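Local structure of phytoene synthase (Enterococcus hirae, 5IYS) at residues Q10-Q13 / K14-A17; L75-F78 / N79-K82; V94-N98 / F99-T103. The protein probably condenses two farnesyl diphosphate molecules into dehydrosqualene, a C30 carotenoid precursor, in a magnesium-dependent reaction of the squalene/phytoene synthase family. All coordinates share one frame; numbering follows the deposited sequence.

Contact 1. Residues Q10-Q13 / K14-A17; sequences QEYQ and KDFA
Tyr12 meets Asp15 and Phe16 one turn further on, at the N-terminus of helix 13-26. Tyr12 itself is the N-cap residue, joining the short helix 8-11 to this longer one. Its side chain can be followed outward. CB lies 4.3 Å from CD2 of Phe16, a loose apolar contact, and 3.9 Å from OD2 of Asp15. With chi1 at -62°, CG lies beside the backbone N. CD1 of Tyr12 makes the closest side-chain approach, 3.3 Å from Asp15 OD2, which sits at the ring edge and in its plane; the carboxylate plane is turned 32° from that of the ring. Glu11 CG rests on one face, 3.7 Å from the plane and off its centre, while CD2, on the other flank of the ring, packs on Val94 of helix 87-98. Beyond this the phenol end leads away from residues 14-17.

The backbone supplies the bonds. Phe16 N donates to Tyr12 O in an almost straight bond of 3.1 Å, and Ala17 N donates to Gln13 O. Lys14 N, too early in the helix for a carbonyl one turn back within it, donates to a water that in turn donates to Glu11 O.

Asp15 OD1 forms a salt bridge with Arg90 of helix 87-98. Arg90 is the strong partner of this carboxylate, and OD2 also has a hydrogen-bond partner beyond the two segments, so the ring-edge approach is at most a secondary, probably weakly favourable contact.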
ATOM      1  N   GLN A  10      11.381  -2.144  24.814  1.00 29.26           N
ATOM      2  CA  GLN A  10      12.747  -1.885  25.211  1.00 29.43           C
ATOM      3  C   GLN A  10      13.572  -3.123  24.873  1.00 26.64           C
ATOM      4  O   GLN A  10      14.660  -3.019  24.297  1.00 25.38           O
ATOM      5  CB  GLN A  10      12.822  -1.524  26.706  1.00 31.86           C
ATOM      6  CG  GLN A  10      14.218  -1.330  27.272  1.00 33.41           C
ATOM      7  CD  GLN A  10      14.277  -1.497  28.794  1.00 49.32           C
ATOM      8  OE1 GLN A  10      15.060  -0.820  29.468  1.00 47.94           O
ATOM      9  NE2 GLN A  10      13.477  -2.423  29.337  1.00 48.62           N
ATOM     10  N   GLU A  11      13.045  -4.295  25.218  1.00 27.11           N
ATOM     11  CA  GLU A  11      13.769  -5.542  24.984  1.00 26.81           C
ATOM     12  C   GLU A  11      14.186  -5.686  23.515  1.00 25.14           C
ATOM     13  O   GLU A  11      15.344  -5.996  23.212  1.00 26.03           O
ATOM     14  CB  GLU A  11      12.933  -6.759  25.389  1.00 28.74           C
ATOM     15  CG  GLU A  11      13.732  -8.054  25.243  1.00 34.96           C
ATOM     16  CD  GLU A  11      13.046  -9.266  25.847  1.00 47.00           C
ATOM     17  OE1 GLU A  11      12.011  -9.076  26.521  1.00 47.86           O
ATOM     18  OE2 GLU A  11      13.533 -10.404  25.635  1.00 47.46           O
ATOM     19  N   TYR A  12      13.244  -5.378  22.625  1.00 22.30           N
ATOM     20  CA  TYR A  12      13.422  -5.482  21.177  1.00 23.70           C
ATOM     21  C   TYR A  12      13.573  -4.133  20.488  1.00 21.99           C
ATOM     22  O   TYR A  12      13.312  -4.013  19.286  1.00 20.22           O
ATOM     23  CB  TYR A  12      12.259  -6.255  20.554  1.00 23.25           C
ATOM     24  CG  TYR A  12      12.184  -7.655  21.079  1.00 26.53           C
ATOM     25  CD1 TYR A  12      13.025  -8.645  20.572  1.00 35.09           C
ATOM     26  CD2 TYR A  12      11.368  -7.967  22.167  1.00 30.35           C
ATOM     27  CE1 TYR A  12      13.000  -9.935  21.081  1.00 36.01           C
ATOM     28  CE2 TYR A  12      11.308  -9.277  22.666  1.00 32.15           C
ATOM     29  CZ  TYR A  12      12.144 -10.243  22.126  1.00 40.16           C
ATOM     30  OH  TYR A  12      12.093 -11.534  22.586  1.00 43.77           O
ATOM     31  N   GLN A  13      14.169  -3.172  21.190  1.00 21.85           N
ATOM     32  CA  GLN A  13      14.263  -1.836  20.618  1.00 21.73           C
ATOM     33  C   GLN A  13      15.117  -1.788  19.363  1.00 20.54           C
ATOM     34  O   GLN A  13      14.735  -1.114  18.422  1.00 18.59           O
ATOM     35  CB  GLN A  13      14.625  -0.750  21.632  1.00 24.03           C
ATOM     36  CG  GLN A  13      16.004  -0.107  21.430  1.00 34.41           C
ATOM     37  CD  GLN A  13      16.360   0.857  22.574  1.00 47.74           C
ATOM     38  OE1 GLN A  13      17.030   0.481  23.543  1.00 44.52           O
ATOM     39  NE2 GLN A  13      15.839   2.079  22.496  1.00 51.51           N
ATOM     40  N   LYS A  14      16.194  -2.566  19.286  1.00 20.18           N
ATOM     41  CA  LYS A  14      16.976  -2.596  18.053  1.00 21.52           C
ATOM     42  C   LYS A  14      16.210  -3.166  16.872  1.00 19.77           C
ATOM     43  O   LYS A  14      16.413  -2.755  15.739  1.00 21.46           O
ATOM     44  CB  LYS A  14      18.277  -3.373  18.232  1.00 19.87           C
ATOM     45  CG  LYS A  14      19.353  -2.588  19.029  1.00 30.08           C
ATOM     46  CD  LYS A  14      20.668  -3.378  19.085  1.00 34.82           C
ATOM     47  CE  LYS A  14      21.391  -3.169  20.412  1.00 46.92           C
ATOM     48  NZ  LYS A  14      22.055  -1.830  20.507  1.00 48.81           N
ATOM     49  N   ASP A  15      15.417  -4.202  17.111  1.00 19.73           N
ATOM     50  CA  ASP A  15      14.588  -4.740  16.039  1.00 20.89           C
ATOM     51  C   ASP A  15      13.566  -3.727  15.525  1.00 19.59           C
ATOM     52  O   ASP A  15      13.399  -3.583  14.318  1.00 17.03           O
ATOM     53  CB  ASP A  15      13.931  -6.063  16.465  1.00 17.22           C
ATOM     54  CG  ASP A  15      14.967  -7.093  16.907  1.00 27.37           C
ATOM     55  OD1 ASP A  15      16.065  -7.145  16.309  1.00 27.35           O
ATOM     56  OD2 ASP A  15      14.744  -7.761  17.928  1.00 29.50           O
ATOM     57  N   PHE A  16      12.882  -3.027  16.427  1.00 19.72           N
ATOM     58  CA  PHE A  16      11.970  -1.964  16.000  1.00 18.60           C
ATOM     59  C   PHE A  16      12.714  -0.819  15.329  1.00 19.49           C
ATOM     60  O   PHE A  16      12.259  -0.292  14.324  1.00 18.89           O
ATOM     61  CB  PHE A  16      11.146  -1.453  17.180  1.00 18.84           C
ATOM     62  CG  PHE A  16       9.972  -2.337  17.494  1.00 19.84           C
ATOM     63  CD1 PHE A  16       8.997  -2.544  16.527  1.00 16.36           C
ATOM     64  CD2 PHE A  16       9.956  -3.111  18.652  1.00 18.27           C
ATOM     65  CE1 PHE A  16       7.903  -3.367  16.802  1.00 15.56           C
ATOM     66  CE2 PHE A  16       8.899  -4.029  18.889  1.00 19.86           C
ATOM     67  CZ  PHE A  16       7.917  -4.199  17.931  1.00 16.81           C
ATOM     68  N   ALA A  17      13.931  -0.535  15.790  1.00 19.61           N
ATOM     69  CA  ALA A  17      14.765   0.490  15.118  1.00 18.71           C
ATOM     70  C   ALA A  17      15.125   0.043  13.718  1.00 18.14           C
ATOM     71  O   ALA A  17      15.072   0.834  12.770  1.00 19.40           O
ATOM     72  CB  ALA A  17      16.031   0.823  15.922  1.00 20.40           C
TER
HETATM   73  O   HOH W   1      17.025  -4.743  21.247  1.00 32.55           O

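Contact 2. Residues L75-F78 / N79-K82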
ATOM      1  N   LEU A  75       7.206 -17.501   7.553  1.00 20.30           N
ATOM      2  CA  LEU A  75       5.842 -17.121   7.914  1.00 19.48           C
ATOM      3  C   LEU A  75       5.080 -18.370   8.382  1.00 20.15           C
ATOM      4  O   LEU A  75       4.306 -18.312   9.343  1.00 20.50           O
ATOM      5  CB  LEU A  75       5.151 -16.514   6.681  1.00 22.03           C
ATOM      6  CG  LEU A  75       3.659 -16.183   6.862  1.00 15.20           C
ATOM      7  CD1 LEU A  75       3.417 -15.304   8.060  1.00 19.57           C
ATOM      8  CD2 LEU A  75       3.171 -15.536   5.518  1.00 16.89           C
ATOM      9  N   LEU A  76       5.282 -19.502   7.704  1.00 23.19           N
ATOM     10  CA  LEU A  76       4.644 -20.737   8.143  1.00 22.99           C
ATOM     11  C   LEU A  76       5.097 -21.076   9.557  1.00 20.94           C
ATOM     12  O   LEU A  76       4.285 -21.478  10.391  1.00 24.30           O
ATOM     13  CB  LEU A  76       4.916 -21.926   7.206  1.00 26.22           C
ATOM     14  CG  LEU A  76       4.197 -21.900   5.845  1.00 31.27           C
ATOM     15  CD1 LEU A  76       4.899 -22.811   4.831  1.00 31.61           C
ATOM     16  CD2 LEU A  76       2.704 -22.267   5.951  1.00 33.13           C
ATOM     17  N   ASP A  77       6.373 -20.898   9.836  1.00 22.00           N
ATOM     18  CA  ASP A  77       6.877 -21.177  11.184  1.00 24.98           C
ATOM     19  C   ASP A  77       6.201 -20.246  12.188  1.00 24.24           C
ATOM     20  O   ASP A  77       5.811 -20.659  13.287  1.00 24.53           O
ATOM     21  CB  ASP A  77       8.405 -21.013  11.244  1.00 26.66           C
ATOM     22  CG  ASP A  77       9.173 -22.217  10.662  1.00 37.52           C
ATOM     23  OD1 ASP A  77       8.598 -23.315  10.491  1.00 36.75           O
ATOM     24  OD2 ASP A  77      10.389 -22.073  10.400  1.00 36.91           O
ATOM     25  N   PHE A  78       6.181 -18.960  11.846  1.00 20.28           N
ATOM     26  CA  PHE A  78       5.641 -17.931  12.701  1.00 15.90           C
ATOM     27  C   PHE A  78       4.187 -18.293  13.005  1.00 18.09           C
ATOM     28  O   PHE A  78       3.752 -18.219  14.151  1.00 21.39           O
ATOM     29  CB  PHE A  78       5.641 -16.593  11.939  1.00 17.64           C
ATOM     30  CG  PHE A  78       5.237 -15.417  12.788  1.00 17.98           C
ATOM     31  CD1 PHE A  78       6.152 -14.816  13.640  1.00 20.96           C
ATOM     32  CD2 PHE A  78       3.949 -14.907  12.715  1.00 21.70           C
ATOM     33  CE1 PHE A  78       5.815 -13.676  14.366  1.00 23.10           C
ATOM     34  CE2 PHE A  78       3.573 -13.812  13.487  1.00 22.58           C
ATOM     35  CZ  PHE A  78       4.486 -13.206  14.327  1.00 19.08           C
ATOM     36  N   ASN A  79       3.451 -18.639  11.958  1.00 18.58           N
ATOM     37  CA  ASN A  79       2.058 -19.054  12.058  1.00 23.37           C
ATOM     38  C   ASN A  79       1.858 -20.220  13.024  1.00 23.61           C
ATOM     39  O   ASN A  79       0.871 -20.266  13.761  1.00 20.79           O
ATOM     40  CB  ASN A  79       1.526 -19.421  10.666  1.00 22.07           C
ATOM     41  CG  ASN A  79       0.047 -19.714  10.671  1.00 22.86           C
ATOM     42  OD1 ASN A  79      -0.749 -18.922  11.160  1.00 23.49           O
ATOM     43  ND2 ASN A  79      -0.338 -20.868  10.122  1.00 24.49           N
ATOM     44  N   GLU A  80       2.826 -21.127  13.054  1.00 25.65           N
ATOM     45  CA  GLU A  80       2.809 -22.229  14.019  1.00 29.54           C
ATOM     46  C   GLU A  80       3.134 -21.806  15.451  1.00 30.97           C
ATOM     47  O   GLU A  80       2.771 -22.489  16.410  1.00 35.63           O
ATOM     48  CB  GLU A  80       3.772 -23.325  13.577  1.00 31.23           C
ATOM     49  CG  GLU A  80       3.307 -24.007  12.325  1.00 29.23           C
ATOM     50  CD  GLU A  80       4.282 -25.043  11.811  1.00 47.54           C
ATOM     51  OE1 GLU A  80       5.515 -24.861  11.952  1.00 48.44           O
ATOM     52  OE2 GLU A  80       3.795 -26.042  11.243  1.00 51.05           O
ATOM     53  N   GLY A  81       3.787 -20.665  15.605  1.00 30.07           N
ATOM     54  CA  GLY A  81       4.226 -20.217  16.920  1.00 28.71           C
ATOM     55  C   GLY A  81       5.721 -20.357  17.131  1.00 29.93           C
ATOM     56  O   GLY A  81       6.220 -20.118  18.231  1.00 30.58           O
ATOM     57  N   LYS A  82       6.443 -20.746  16.084  1.00 28.30           N
ATOM     58  CA  LYS A  82       7.923 -20.779  16.130  1.00 28.05           C
ATOM     59  C   LYS A  82       8.510 -19.535  15.468  1.00 28.22           C
ATOM     60  O   LYS A  82       8.523 -19.440  14.236  1.00 29.73           O
ATOM     61  CB  LYS A  82       8.434 -22.022  15.393  1.00 30.03           C
ATOM     62  CG  LYS A  82       8.082 -23.336  16.085  1.00 31.61           C
ATOM     63  CD  LYS A  82       8.116 -24.524  15.144  1.00 39.42           C
ATOM     64  CE  LYS A  82       6.723 -25.054  14.825  1.00 38.42           C
ATOM     65  NZ  LYS A  82       6.733 -26.489  14.388  1.00 44.53           N
TER
HETATM   66  O   HOH W   2       1.630 -22.525   9.451  1.00 35.06           O
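The carboxylates of Asp77 and Glu80 have planes turned only 20° from each other, with Asp77 OD1 only 3.7 Å from Glu80 OE1 in a contact of like charges. The other flat group, the Phe78 ring, has Asn79 N oblique to it; beyond the segments it meets Phe96 edge-to-face and Trp89 at a slant, both on helix 87-98. These groups flank the Schellman motif that ends helix 65-80.

On the outer side, Lys82 NZ reaches Glu80 OE1 at 3.2 Å in a salt bridge, which probably offsets part of the carboxylate repulsion. On the inner side, Leu75 packs on Phe107 and Leu110 of helix 104-116. Asn79, its CG anti to the backbone N, sets its amide alongside the last turn: OD1 bonds to Thr103 OG1, and ND2 donates to a water 2.7 Å away that donates to Leu76 O.

The i to i-4 pattern is firm up to the bond from Glu80 N to Leu76 O and weak at Gly81 N to Asp77 O. Gly81 takes phi of 106°, where a beta carbon would crowd the preceding carbonyl. Lys82 N closes the motif on Asp77 O. The companion bond joins Gly81 N to Phe78 O at 2.8 Å, its donor lying 64° out of the carbonyl plane.

Contact 3. Residues V94-N98 / F99-T103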
ATOM      1  N   VAL A  94       6.378  -9.394  18.770  1.00 19.08           N
ATOM      2  CA  VAL A  94       5.843  -8.440  19.756  1.00 17.59           C
ATOM      3  C   VAL A  94       4.499  -7.811  19.392  1.00 17.84           C
ATOM      4  O   VAL A  94       3.578  -7.705  20.222  1.00 16.02           O
ATOM      5  CB  VAL A  94       6.867  -7.302  20.037  1.00 19.55           C
ATOM      6  CG1 VAL A  94       6.246  -6.260  20.962  1.00 19.12           C
ATOM      7  CG2 VAL A  94       8.134  -7.856  20.645  1.00 19.48           C
ATOM      8  N   VAL A  95       4.348  -7.447  18.117  1.00 15.53           N
ATOM      9  CA  VAL A  95       3.072  -6.926  17.657  1.00 16.79           C
ATOM     10  C   VAL A  95       1.962  -7.971  17.800  1.00 17.68           C
ATOM     11  O   VAL A  95       0.869  -7.659  18.289  1.00 14.75           O
ATOM     12  CB  VAL A  95       3.170  -6.386  16.202  1.00 17.32           C
ATOM     13  CG1 VAL A  95       1.863  -5.732  15.808  1.00 17.31           C
ATOM     14  CG2 VAL A  95       4.321  -5.336  16.069  1.00 11.36           C
ATOM     15  N   PHE A  96       2.230  -9.187  17.323  1.00 14.96           N
ATOM     16  CA  PHE A  96       1.273 -10.296  17.444  1.00 16.88           C
ATOM     17  C   PHE A  96       0.983 -10.672  18.907  1.00 19.15           C
ATOM     18  O   PHE A  96      -0.156 -11.021  19.238  1.00 23.35           O
ATOM     19  CB  PHE A  96       1.768 -11.551  16.717  1.00 14.84           C
ATOM     20  CG  PHE A  96       1.349 -11.630  15.259  1.00 18.03           C
ATOM     21  CD1 PHE A  96       1.860 -10.731  14.338  1.00 16.32           C
ATOM     22  CD2 PHE A  96       0.362 -12.533  14.842  1.00 19.27           C
ATOM     23  CE1 PHE A  96       1.535 -10.802  12.984  1.00 16.57           C
ATOM     24  CE2 PHE A  96      -0.057 -12.571  13.480  1.00 14.05           C
ATOM     25  CZ  PHE A  96       0.537 -11.700  12.556  1.00 18.53           C
ATOM     26  N   ASP A  97       1.940 -10.455  19.805  1.00 18.09           N
ATOM     27  CA  ASP A  97       1.684 -10.630  21.241  1.00 19.93           C
ATOM     28  C   ASP A  97       0.738  -9.584  21.819  1.00 23.00           C
ATOM     29  O   ASP A  97       0.068  -9.844  22.847  1.00 23.89           O
ATOM     30  CB  ASP A  97       2.974 -10.563  22.056  1.00 23.36           C
ATOM     31  CG  ASP A  97       3.778 -11.849  22.011  1.00 30.02           C
ATOM     32  OD1 ASP A  97       3.315 -12.869  21.443  1.00 37.71           O
ATOM     33  OD2 ASP A  97       4.911 -11.819  22.537  1.00 40.98           O
ATOM     34  N   ASN A  98       0.832  -8.369  21.281  1.00 20.75           N
ATOM     35  CA  ASN A  98       0.179  -7.202  21.878  1.00 23.51           C
ATOM     36  C   ASN A  98      -1.189  -6.873  21.299  1.00 22.96           C
ATOM     37  O   ASN A  98      -1.946  -6.126  21.909  1.00 25.43           O
ATOM     38  CB  ASN A  98       1.063  -5.947  21.764  1.00 25.34           C
ATOM     39  CG  ASN A  98       2.297  -5.983  22.687  1.00 28.86           C
ATOM     40  OD1 ASN A  98       2.433  -6.826  23.574  1.00 28.25           O
ATOM     41  ND2 ASN A  98       3.235  -5.074  22.426  1.00 34.59           N
ATOM     42  N   PHE A  99      -1.418  -7.240  20.039  1.00 22.48           N
ATOM     43  CA  PHE A  99      -2.665  -6.911  19.333  1.00 22.58           C
ATOM     44  C   PHE A  99      -3.187  -8.192  18.691  1.00 22.06           C
ATOM     45  O   PHE A  99      -2.392  -9.091  18.431  1.00 22.40           O
ATOM     46  CB  PHE A  99      -2.387  -5.867  18.243  1.00 19.49           C
ATOM     47  CG  PHE A  99      -1.955  -4.531  18.796  1.00 22.00           C
ATOM     48  CD1 PHE A  99      -2.896  -3.604  19.215  1.00 28.53           C
ATOM     49  CD2 PHE A  99      -0.606  -4.209  18.895  1.00 25.07           C
ATOM     50  CE1 PHE A  99      -2.486  -2.373  19.737  1.00 31.56           C
ATOM     51  CE2 PHE A  99      -0.200  -3.015  19.449  1.00 27.25           C
ATOM     52  CZ  PHE A  99      -1.140  -2.101  19.876  1.00 27.47           C
ATOM     53  N   PRO A 100      -4.483  -8.246  18.357  1.00 21.96           N
ATOM     54  CA  PRO A 100      -5.066  -9.445  17.743  1.00 20.97           C
ATOM     55  C   PRO A 100      -4.739  -9.539  16.261  1.00 19.43           C
ATOM     56  O   PRO A 100      -5.621  -9.536  15.391  1.00 18.95           O
ATOM     57  CB  PRO A 100      -6.565  -9.266  17.981  1.00 24.22           C
ATOM     58  CG  PRO A 100      -6.765  -7.795  18.124  1.00 24.44           C
ATOM     59  CD  PRO A 100      -5.483  -7.192  18.628  1.00 23.79           C
ATOM     60  N   MET A 101      -3.442  -9.496  15.956  1.00 18.41           N
ATOM     61  CA  MET A 101      -2.988  -9.628  14.578  1.00 18.06           C
ATOM     62  C   MET A 101      -3.327 -11.026  14.073  1.00 19.39           C
ATOM     63  O   MET A 101      -3.329 -11.972  14.860  1.00 18.18           O
ATOM     64  CB  MET A 101      -1.465  -9.456  14.591  1.00 15.82           C
ATOM     65  CG  MET A 101      -1.083  -8.060  15.074  1.00 14.50           C
ATOM     66  SD  MET A 101      -1.385  -6.752  13.845  1.00 20.82           S
ATOM     67  CE  MET A 101      -0.177  -7.192  12.587  1.00 16.17           C
ATOM     68  N   VAL A 102      -3.504 -11.165  12.762  1.00 17.68           N
ATOM     69  CA  VAL A 102      -3.792 -12.468  12.146  1.00 21.45           C
ATOM     70  C   VAL A 102      -2.838 -12.736  10.991  1.00 18.96           C
ATOM     71  O   VAL A 102      -2.484 -11.828  10.233  1.00 17.17           O
ATOM     72  CB  VAL A 102      -5.283 -12.599  11.715  1.00 22.60           C
ATOM     73  CG1 VAL A 102      -6.183 -12.429  12.940  1.00 24.96           C
ATOM     74  CG2 VAL A 102      -5.652 -11.524  10.730  1.00 26.16           C
ATOM     75  N   THR A 103      -2.448 -13.986  10.792  1.00 19.33           N
ATOM     76  CA  THR A 103      -1.444 -14.268   9.770  1.00 16.43           C
ATOM     77  C   THR A 103      -2.019 -14.344   8.349  1.00 16.29           C
ATOM     78  O   THR A 103      -1.265 -14.263   7.389  1.00 16.80           O
ATOM     79  CB  THR A 103      -0.693 -15.592  10.041  1.00 17.96           C
ATOM     80  OG1 THR A 103      -1.642 -16.672  10.132  1.00 18.17           O
ATOM     81  CG2 THR A 103       0.118 -15.475  11.337  1.00 16.25           C
TER
HETATM   82  O   HOH W   3      -2.191 -12.296  17.620  1.00 19.98           O
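Phe96 and Met101 form a CH-pi and Met-aromatic pair where helix 87-98 ends and the chain turns toward helix 104-116, a corner of the all-helical terpene synthase fold.

Phe99 is the first residue to leave helical geometry. Its N donates to Val95 O at 2.9 Å, the last bond of the helical pattern. That same carbonyl oxygen lies at the edge of the Phe99 ring, near its plane, while Asn98 O sits over one face. Phe99 CD2 and Val95 CG1 are 4.2 Å apart, a light apolar contact, and the ring also packs on Lys41 and Ser44 of helix 39-60.

Pro100 centres an inverse gamma turn, closed by a weak bond from Met101 N to Phe99 O. The turn brings the chain back under the helix end.

Met101 makes the contact with the Phe96 face. Its CB stands 3.3 Å from the Phe96 ring centroid and 1° off the normal, so a C-H group sits squarely over the face. With CG anti to the carbonyl carbon, it comes to 3.8 Å from Val95 CG1; the bend at chi2 (-74°) then keeps SD above the same ring at a distance, 5.4 Å from the centroid, and the bend at chi3 turns CE back toward Phe96 CE1. Val48 of helix 39-60, the helix that bears the magnesium ligands Asp56 and Asp60, touches Met101 as well. A water lies within hydrogen-bonding distance of both Phe96 O and Met101 O, though it may lack protons for all its acceptors.

Val102 passes the ring obliquely with its backbone C. Thr103 adds to one side of the ring: its N is at the Phe96 edge in plane, and its CG2 comes to 3.6 Å from Phe96 CE2.

How the contacts relate
All three contacts lie 20 Å or more from the chain's centre, and each mixes buried residues (Asp15 and Phe16; Leu75 and Phe78; Val95 and Met101) with exposed ones. Helix 87-98 connects them: contact 3 is its C-terminal end, contact 1 lies against it through Val94, and contact 2 through the Phe78 ring, with a probable hydrogen bond from Asn79 to Thr103 besides. Contacts 1 and 2 are ends of different helices, a start with Tyr12 at the N-cap and a Schellman C-terminus. Exposed charges belong to contact 2; contact 1 has a buried carboxylate beside the Tyr12 ring. Contact 3, with Met101 about 9 Å from bound substrate analogue, depends mainly on apolar and ring contacts.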